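Local coordinates for fibronectin type III domain-containing protein (Simiduia agarivorans, PDB 6P2K) that probably hydrolyses xyloglucan or related beta-glucans, the chain here being the glycoside hydrolase family 74 catalytic part of a longer protein that also carries fibronectin type III domains, at residues D751-L757 / R768-M774. Residues are numbered along the deposited sequence.
Sequences DAGQMYL and RRSISGM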
loop_
_atom_site.group_PDB
_atom_site.type_symbol
_atom_site.label_atom_id
_atom_site.label_comp_id
_atom_site.label_asym_id
_atom_site.label_seq_id
_atom_site.Cartn_x
_atom_site.Cartn_y
_atom_site.Cartn_z
ATOM N N ASP B 751 -12.690 -5.362 -33.779
ATOM C CA ASP B 751 -13.369 -4.966 -32.549
ATOM C C ASP B 751 -14.609 -5.833 -32.392
ATOM O O ASP B 751 -15.540 -5.736 -33.199
ATOM C CB ASP B 751 -13.736 -3.481 -32.573
ATOM C CG ASP B 751 -14.397 -3.018 -31.289
ATOM O OD1 ASP B 751 -13.720 -3.000 -30.240
ATOM O OD2 ASP B 751 -15.597 -2.668 -31.331
ATOM N N ALA B 752 -14.616 -6.678 -31.358
ATOM C CA ALA B 752 -15.739 -7.569 -31.063
ATOM C C ALA B 752 -16.062 -8.469 -32.256
ATOM O O ALA B 752 -17.220 -8.632 -32.649
ATOM C CB ALA B 752 -16.973 -6.777 -30.622
ATOM N N GLY B 753 -15.016 -9.052 -32.839
ATOM C CA GLY B 753 -15.173 -10.018 -33.908
ATOM C C GLY B 753 -15.469 -9.444 -35.275
ATOM O O GLY B 753 -15.762 -10.213 -36.198
ATOM N N GLN B 754 -15.397 -8.127 -35.445
ATOM C CA GLN B 754 -15.716 -7.485 -36.714
ATOM C C GLN B 754 -14.547 -6.607 -37.132
ATOM O O GLN B 754 -14.013 -5.850 -36.315
ATOM C CB GLN B 754 -16.996 -6.650 -36.601
ATOM C CG GLN B 754 -17.286 -5.777 -37.811
ATOM C CD GLN B 754 -17.642 -6.585 -39.042
ATOM O OE1 GLN B 754 -18.585 -7.376 -39.026
ATOM N NE2 GLN B 754 -16.894 -6.386 -40.121
ATOM N N MET B 755 -14.148 -6.709 -38.398
ATOM C CA MET B 755 -13.087 -5.857 -38.917
ATOM C C MET B 755 -13.625 -4.453 -39.161
ATOM O O MET B 755 -14.684 -4.278 -39.775
ATOM C CB MET B 755 -12.501 -6.431 -40.209
ATOM C CG MET B 755 -11.521 -7.588 -40.006
ATOM S SD MET B 755 -10.209 -7.275 -38.796
ATOM C CE MET B 755 -9.572 -5.686 -39.345
ATOM N N TYR B 756 -12.894 -3.458 -38.678
ATOM C CA TYR B 756 -13.260 -2.063 -38.841
ATOM C C TYR B 756 -12.100 -1.295 -39.452
ATOM O O TYR B 756 -10.936 -1.680 -39.313
ATOM C CB TYR B 756 -13.634 -1.417 -37.501
ATOM C CG TYR B 756 -14.973 -1.842 -36.948
ATOM C CD1 TYR B 756 -16.139 -1.181 -37.315
ATOM C CD2 TYR B 756 -15.069 -2.891 -36.048
ATOM C CE1 TYR B 756 -17.367 -1.560 -36.806
ATOM C CE2 TYR B 756 -16.291 -3.278 -35.534
ATOM C CZ TYR B 756 -17.437 -2.610 -35.916
ATOM O OH TYR B 756 -18.654 -2.995 -35.405
ATOM N N LEU B 757 -12.431 -0.203 -40.129
ATOM C CA LEU B 757 -11.458 0.783 -40.573
ATOM C C LEU B 757 -11.607 2.011 -39.686
ATOM O O LEU B 757 -12.666 2.644 -39.676
ATOM C CB LEU B 757 -11.672 1.143 -42.045
ATOM C CG LEU B 757 -10.910 2.344 -42.612
ATOM C CD1 LEU B 757 -9.407 2.103 -42.575
ATOM C CD2 LEU B 757 -11.365 2.636 -44.032
ATOM N N ARG B 768 -15.083 5.596 -37.863
ATOM C CA ARG B 768 -14.826 4.193 -38.142
ATOM C C ARG B 768 -15.927 3.617 -39.021
ATOM O O ARG B 768 -17.079 4.064 -38.992
ATOM C CB ARG B 768 -14.685 3.369 -36.854
ATOM C CG ARG B 768 -15.988 2.884 -36.261
ATOM C CD ARG B 768 -15.733 1.893 -35.141
ATOM N NE ARG B 768 -16.973 1.306 -34.654
ATOM C CZ ARG B 768 -17.041 0.370 -33.713
ATOM N NH1 ARG B 768 -15.932 -0.090 -33.149
ATOM N NH2 ARG B 768 -18.221 -0.108 -33.339
ATOM N N ARG B 769 -15.552 2.612 -39.806
ATOM C CA ARG B 769 -16.438 1.984 -40.772
ATOM C C ARG B 769 -16.247 0.478 -40.713
ATOM O O ARG B 769 -15.119 -0.009 -40.599
ATOM C CB ARG B 769 -16.156 2.492 -42.195
ATOM C CG ARG B 769 -17.134 1.990 -43.247
ATOM C CD ARG B 769 -16.649 2.290 -44.654
ATOM N NE ARG B 769 -17.688 2.056 -45.652
ATOM C CZ ARG B 769 -17.960 0.867 -46.181
ATOM N NH1 ARG B 769 -17.268 -0.199 -45.806
ATOM N NH2 ARG B 769 -18.921 0.744 -47.084
ATOM N N SER B 770 -17.356 -0.254 -40.781
ATOM C CA SER B 770 -17.293 -1.704 -40.881
ATOM C C SER B 770 -16.791 -2.109 -42.262
ATOM O O SER B 770 -17.153 -1.501 -43.272
ATOM C CB SER B 770 -18.671 -2.311 -40.619
ATOM O OG SER B 770 -18.556 -3.625 -40.109
ATOM N N ILE B 771 -15.944 -3.133 -42.301
ATOM C CA ILE B 771 -15.321 -3.607 -43.535
ATOM C C ILE B 771 -15.713 -5.065 -43.731
ATOM O O ILE B 771 -15.411 -5.913 -42.883
ATOM C CB ILE B 771 -13.792 -3.454 -43.499
ATOM C CG1 ILE B 771 -13.400 -1.982 -43.323
ATOM C CG2 ILE B 771 -13.168 -4.037 -44.757
ATOM C CD1 ILE B 771 -13.748 -1.105 -44.501
ATOM N N SER B 772 -16.372 -5.357 -44.845
ATOM C CA SER B 772 -16.870 -6.698 -45.113
ATOM C C SER B 772 -15.925 -7.455 -46.042
ATOM O O SER B 772 -15.164 -6.866 -46.814
ATOM C CB SER B 772 -18.274 -6.647 -45.722
ATOM O OG SER B 772 -18.307 -5.818 -46.869
ATOM N N GLY B 773 -15.987 -8.780 -45.949
ATOM C CA GLY B 773 -15.168 -9.634 -46.792
ATOM C C GLY B 773 -13.681 -9.510 -46.564
ATOM O O GLY B 773 -12.898 -9.760 -47.488
ATOM N N MET B 774 -13.263 -9.126 -45.361
ATOM C CA MET B 774 -11.847 -9.049 -45.023
ATOM C C MET B 774 -11.353 -10.382 -44.476
ATOM O O MET B 774 -12.051 -11.046 -43.696
ATOM C CB MET B 774 -11.609 -7.939 -43.996
ATOM C CG MET B 774 -10.150 -7.646 -43.736
ATOM S SD MET B 774 -9.883 -5.966 -43.147
ATOM C CE MET B 774 -8.096 -5.934 -43.048
#
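Strands 754-761 and 765-770 run antiparallel as a hairpin, and three backbone hydrogen bonds join 751-757 to 768-774. Leu757 and Arg769 form a hydrogen-bonded pair in which the backbone NH and CO of both residues are satisfied: Leu757 N gives to Arg769 O at 2.7 Å and Arg769 N to Leu757 O at 2.9 Å. Ile771 N gives to Met755 O at 3.0 Å. That carbonyl has a second donor, Gln754 NE2, 3.1 Å from Met755 O. Tyr756 and Ser770 make the non-hydrogen-bonded pair between these rungs. Tyr756 turns its backbone bonds the other way, to Ile749 of strand 745-751.

The guanidinium of Arg768 lies flat on the Tyr756 ring in a cation-pi stack, with CZ 3.9 Å from the ring centroid. Its donors point past the ring. Arg768 NH1 makes a salt bridge to Asp751 OD2 at 3.2 Å and also bonds Tyr758 OH, while NE bonds Gln7 OE1. Arg769 sends its charge away from the hairpin to Asp736.

Leu757 CB packs 3.8 Å from Ile771 CG1, and Met755 CE lies 3.8 Å from Met774 SD. A type I' turn from Asp751 to Gln754 leads in from strand 745-751. Strand 7-8, near the N-terminus, pairs with 765-770 to complete the four-stranded sheet. Such joining of the chain's two ends in one blade is the "velcro" closure typical of beta-propellers.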